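Local structure of phosphothreonine lyase ospF (Shigella flexneri, 3I0U) at residues A[151-154]-A[155-159]; A[162-166]-A[167-171]. The protein is a type III secreted effector and phosphothreonine lyase that probably removes phosphate from phosphothreonine in host MAP kinases by beta-elimination. All coordinates share one frame; numbering follows the deposited sequence.

Contact 1 of 2, residues A[151-154]-A[155-159]; sequences HKIR and QFIMC
A chi1 of -175° turns the His-151 imidazole away from its own N, and a chi2 of -75° folds the Gln-155 chain so that imidazole and carboxamide meet one turn apart on helix 147-166, an i to i+4 pair within an alpha-helix. Gln-155 CG sits over one face of the His-151 ring, 3.8 Å from its centroid, in a CH-pi contact displaced toward the rim. The amide carries on past the CE1–NE2 edge of the ring, its plane 28° from the imidazole, with Gln-155 NE2 3.3 Å from His-151 CE1. Polar ends of both groups are engaged by the loop after helix 11-22: His-151 NE2 bonds to the carbonyl of Pro-26 and Gln-155 OE1 accepts from the amide of Tyr-28. The pair thus ties that loop to helix 147-166. Beneath it runs the regular backbone pattern, in which Gln-155 N donates to His-151 O at 2.9 Å and Met-158 N to Arg-154 O at 3.2 Å. On another side of the helix Ile-153 and Ile-157 both rest on Phe-82 of strand 80-84, joining helix to sheet; between the two isoleucines, Ile-153 CG2 lies 4.4 Å from Ile-157 CG1.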
loop_
_atom_site.group_PDB
_atom_site.type_symbol
_atom_site.label_atom_id
_atom_site.label_comp_id
_atom_site.label_asym_id
_atom_site.label_seq_id
_atom_site.Cartn_x
_atom_site.Cartn_y
_atom_site.Cartn_z
ATOM N N HIS A 151 -1.771 1.275 -13.149
ATOM C CA HIS A 151 -3.205 1.208 -13.153
ATOM C C HIS A 151 -3.659 0.387 -11.953
ATOM O O HIS A 151 -4.447 0.881 -11.138
ATOM C CB HIS A 151 -3.730 0.624 -14.453
ATOM C CG HIS A 151 -5.217 0.647 -14.549
ATOM N ND1 HIS A 151 -5.953 1.810 -14.451
ATOM C CD2 HIS A 151 -6.113 -0.353 -14.713
ATOM C CE1 HIS A 151 -7.238 1.524 -14.562
ATOM N NE2 HIS A 151 -7.362 0.220 -14.725
ATOM N N LYS A 152 -3.126 -0.832 -11.820
ATOM C CA LYS A 152 -3.439 -1.707 -10.697
ATOM C C LYS A 152 -3.279 -0.967 -9.365
ATOM O O LYS A 152 -4.213 -0.942 -8.570
ATOM C CB LYS A 152 -2.625 -3.013 -10.746
ATOM C CG LYS A 152 -3.161 -4.062 -11.744
ATOM C CD LYS A 152 -2.171 -5.161 -12.204
ATOM C CE LYS A 152 -1.738 -6.187 -11.134
ATOM N NZ LYS A 152 -2.700 -6.817 -10.168
ATOM N N ILE A 153 -2.163 -0.289 -9.160
ATOM C CA ILE A 153 -1.985 0.496 -7.932
ATOM C C ILE A 153 -3.044 1.595 -7.760
ATOM O O ILE A 153 -3.578 1.733 -6.690
ATOM C CB ILE A 153 -0.531 1.089 -7.807
ATOM C CG1 ILE A 153 0.511 -0.043 -7.765
ATOM C CG2 ILE A 153 -0.412 1.949 -6.567
ATOM C CD1 ILE A 153 1.898 0.379 -8.064
ATOM N N ARG A 154 -3.368 2.346 -8.823
ATOM C CA ARG A 154 -4.400 3.392 -8.737
ATOM C C ARG A 154 -5.727 2.830 -8.263
ATOM O O ARG A 154 -6.332 3.367 -7.325
ATOM C CB ARG A 154 -4.650 4.010 -10.065
ATOM C CG ARG A 154 -3.987 5.311 -10.328
ATOM C CD ARG A 154 -4.543 5.858 -11.634
ATOM N NE ARG A 154 -4.902 7.249 -11.402
ATOM C CZ ARG A 154 -5.947 7.882 -11.930
ATOM N NH1 ARG A 154 -6.794 7.250 -12.756
ATOM N NH2 ARG A 154 -6.168 9.156 -11.612
ATOM N N GLN A 155 -6.135 1.733 -8.910
ATOM C CA GLN A 155 -7.368 1.012 -8.622
ATOM C C GLN A 155 -7.413 0.458 -7.216
ATOM O O GLN A 155 -8.446 0.489 -6.580
ATOM C CB GLN A 155 -7.550 -0.142 -9.609
ATOM C CG GLN A 155 -7.705 0.300 -11.056
ATOM C CD GLN A 155 -9.080 0.884 -11.376
ATOM O OE1 GLN A 155 -10.118 0.237 -11.218
ATOM N NE2 GLN A 155 -9.084 2.112 -11.855
ATOM N N PHE A 156 -6.278 -0.038 -6.746
ATOM C CA PHE A 156 -6.164 -0.648 -5.450
ATOM C C PHE A 156 -6.378 0.403 -4.364
ATOM O O PHE A 156 -7.091 0.124 -3.399
ATOM C CB PHE A 156 -4.759 -1.261 -5.321
ATOM C CG PHE A 156 -4.601 -2.231 -4.197
ATOM C CD1 PHE A 156 -5.279 -3.472 -4.211
ATOM C CD2 PHE A 156 -3.733 -1.947 -3.130
ATOM C CE1 PHE A 156 -5.105 -4.402 -3.143
ATOM C CE2 PHE A 156 -3.550 -2.894 -2.059
ATOM C CZ PHE A 156 -4.240 -4.114 -2.068
ATOM N N ILE A 157 -5.736 1.578 -4.491
ATOM C CA ILE A 157 -5.866 2.657 -3.501
ATOM C C ILE A 157 -7.351 3.071 -3.405
ATOM O O ILE A 157 -7.948 3.162 -2.322
ATOM C CB ILE A 157 -4.991 3.884 -3.852
ATOM C CG1 ILE A 157 -3.478 3.571 -3.816
ATOM C CG2 ILE A 157 -5.342 5.047 -2.981
ATOM C CD1 ILE A 157 -2.970 2.797 -2.565
ATOM N N MET A 158 -7.962 3.272 -4.557
ATOM C CA MET A 158 -9.371 3.619 -4.639
ATOM C C MET A 158 -10.193 2.609 -3.835
ATOM O O MET A 158 -11.141 2.966 -3.144
ATOM C CB MET A 158 -9.844 3.581 -6.076
ATOM C CG MET A 158 -9.354 4.711 -6.958
ATOM S SD MET A 158 -10.100 4.656 -8.665
ATOM C CE MET A 158 -11.869 4.687 -8.303
ATOM N N CYS A 159 -9.788 1.353 -3.913
ATOM C CA CYS A 159 -10.508 0.269 -3.336
ATOM C C CYS A 159 -10.289 0.116 -1.820
ATOM O O CYS A 159 -11.235 -0.135 -1.065
ATOM C CB CYS A 159 -10.027 -0.950 -4.040
ATOM S SG CYS A 159 -11.172 -2.142 -3.911
#

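Contact 2 of 2, residues A[162-166]-A[167-171]; sequences SNLLR and SKIAP
A Schellman motif closes helix 147-166, with Lys-168 as its C-prime residue at positive phi (54°). Two nested bonds define it: the outer runs from Ile-169 N to Leu-164 O at 3.1 Å, and the inner from Lys-168 N to Leu-165 O at 3.0 Å, the donor standing well above the carbonyl plane. The hydrophobic contact that accompanies the motif lies between Leu-164 CD1 and Ile-169 CG1, 4.1 Å apart; a chi1 of -64° turns Ile-169 CG1 back toward Leu-164, within 3.5 Å of Leu-164 O, and the two side chains meet at a slant. Leu-98 and Ile-97 of helix 91-102 pack against Leu-164 and Ile-169, respectively. Inside the turn, just before Lys-168, Ser-167 OG bonds to Asn-163 O at 3.2 Å, almost in line with the carbonyl, while Ser-167 N makes a weak bond to the same oxygen. Arg-166 folds back along the helix, bent at chi3, and its NE donates to Ser-162 O at 2.8 Å; Arg-166 N approaches that oxygen from the opposite face of its carbonyl plane. Side-chain donors therefore supplement the main-chain bonds at Ser-162 O and Asn-163 O, and the charge of Arg-166 would probably strengthen the bond its NE gives to Ser-162 O.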
loop_
_atom_site.group_PDB
_atom_site.type_symbol
_atom_site.label_atom_id
_atom_site.label_comp_id
_atom_site.label_asym_id
_atom_site.label_seq_id
_atom_site.Cartn_x
_atom_site.Cartn_y
_atom_site.Cartn_z
ATOM N N SER A 162 -12.323 3.125 -0.435
ATOM C CA SER A 162 -13.730 2.821 -0.520
ATOM C C SER A 162 -14.191 1.857 0.587
ATOM O O SER A 162 -15.257 1.997 1.152
ATOM C CB SER A 162 -13.967 2.215 -1.889
ATOM O OG SER A 162 -15.189 1.559 -1.934
ATOM N N ASN A 163 -13.369 0.874 0.899
ATOM C CA ASN A 163 -13.734 -0.094 1.910
ATOM C C ASN A 163 -13.692 0.484 3.306
ATOM O O ASN A 163 -14.525 0.135 4.142
ATOM C CB ASN A 163 -12.809 -1.304 1.857
ATOM C CG ASN A 163 -13.272 -2.344 0.876
ATOM O OD1 ASN A 163 -12.967 -2.290 -0.308
ATOM N ND2 ASN A 163 -14.006 -3.292 1.356
ATOM N N LEU A 164 -12.713 1.349 3.571
ATOM C CA LEU A 164 -12.615 2.030 4.860
ATOM C C LEU A 164 -13.733 3.003 5.046
ATOM O O LEU A 164 -14.344 3.019 6.089
ATOM C CB LEU A 164 -11.310 2.783 4.948
ATOM C CG LEU A 164 -10.077 2.251 5.678
ATOM C CD1 LEU A 164 -10.195 0.805 6.209
ATOM C CD2 LEU A 164 -8.885 2.457 4.805
ATOM N N LEU A 165 -14.026 3.794 4.013
ATOM C CA LEU A 165 -15.076 4.812 4.114
ATOM C C LEU A 165 -16.450 4.183 4.352
ATOM O O LEU A 165 -17.270 4.686 5.114
ATOM C CB LEU A 165 -15.050 5.756 2.892
ATOM C CG LEU A 165 -16.150 6.823 2.731
ATOM C CD1 LEU A 165 -16.056 7.824 3.909
ATOM C CD2 LEU A 165 -16.091 7.542 1.371
ATOM N N ARG A 166 -16.684 3.038 3.750
ATOM C CA ARG A 166 -18.007 2.512 3.801
ATOM C C ARG A 166 -18.265 1.677 5.025
ATOM O O ARG A 166 -19.382 1.435 5.413
ATOM C CB ARG A 166 -18.384 1.899 2.455
ATOM C CG ARG A 166 -18.422 3.072 1.346
ATOM C CD ARG A 166 -18.489 2.617 -0.110
ATOM N NE ARG A 166 -17.580 1.495 -0.387
ATOM C CZ ARG A 166 -17.932 0.284 -0.865
ATOM N NH1 ARG A 166 -19.208 0.004 -1.184
ATOM N NH2 ARG A 166 -16.971 -0.649 -1.048
ATOM N N SER A 167 -17.208 1.294 5.700
ATOM C CA SER A 167 -17.361 0.790 7.064
ATOM C C SER A 167 -17.221 1.907 8.106
ATOM O O SER A 167 -17.193 1.630 9.301
ATOM C CB SER A 167 -16.374 -0.328 7.361
ATOM O OG SER A 167 -16.335 -1.302 6.308
ATOM N N LYS A 168 -17.180 3.163 7.643
ATOM C CA LYS A 168 -17.129 4.384 8.480
ATOM C C LYS A 168 -15.988 4.395 9.483
ATOM O O LYS A 168 -16.147 4.784 10.578
ATOM C CB LYS A 168 -18.490 4.699 9.101
ATOM C CG LYS A 168 -19.417 5.362 8.095
ATOM C CD LYS A 168 -20.832 5.683 8.544
ATOM C CE LYS A 168 -21.741 5.722 7.274
ATOM N NZ LYS A 168 -23.233 5.829 7.508
ATOM N N ILE A 169 -14.836 3.923 9.054
ATOM C CA ILE A 169 -13.612 3.931 9.804
ATOM C C ILE A 169 -13.049 5.344 9.974
ATOM O O ILE A 169 -13.037 6.125 9.029
ATOM C CB ILE A 169 -12.580 3.047 9.076
ATOM C CG1 ILE A 169 -13.055 1.587 9.041
ATOM C CG2 ILE A 169 -11.181 3.189 9.681
ATOM C CD1 ILE A 169 -13.262 0.903 10.419
ATOM N N ALA A 170 -12.579 5.673 11.178
ATOM C CA ALA A 170 -12.018 6.987 11.451
ATOM C C ALA A 170 -10.596 7.037 10.918
ATOM O O ALA A 170 -9.787 6.122 11.205
ATOM C CB ALA A 170 -12.010 7.258 12.892
ATOM N N PRO A 171 -10.274 8.092 10.126
ATOM C CA PRO A 171 -8.907 8.397 9.725
ATOM C C PRO A 171 -8.018 8.790 10.895
ATOM O O PRO A 171 -8.485 9.321 11.868
ATOM C CB PRO A 171 -9.084 9.594 8.788
ATOM C CG PRO A 171 -10.362 10.220 9.201
ATOM C CD PRO A 171 -11.228 9.056 9.547
#

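Both contacts belong to helix 147-166 and follow one another along the chain, their centres 16 Å apart: contact 1 lies in the body of the helix, about 9 Å from the centre of the chain, and contact 2 at its C-terminal end, about 16 Å from that centre. They do not touch each other. Contact 1 sets the helix between the antiparallel sheet and the loop after helix 11-22, whereas contact 2 turns the chain out of the helix into the long loop leading to strand 187-191, an outermost strand. Helix 91-102 borders both: its Leu-101 meets Phe-156 of contact 1 and Asn-163 of contact 2, so the two helices pack together along this length.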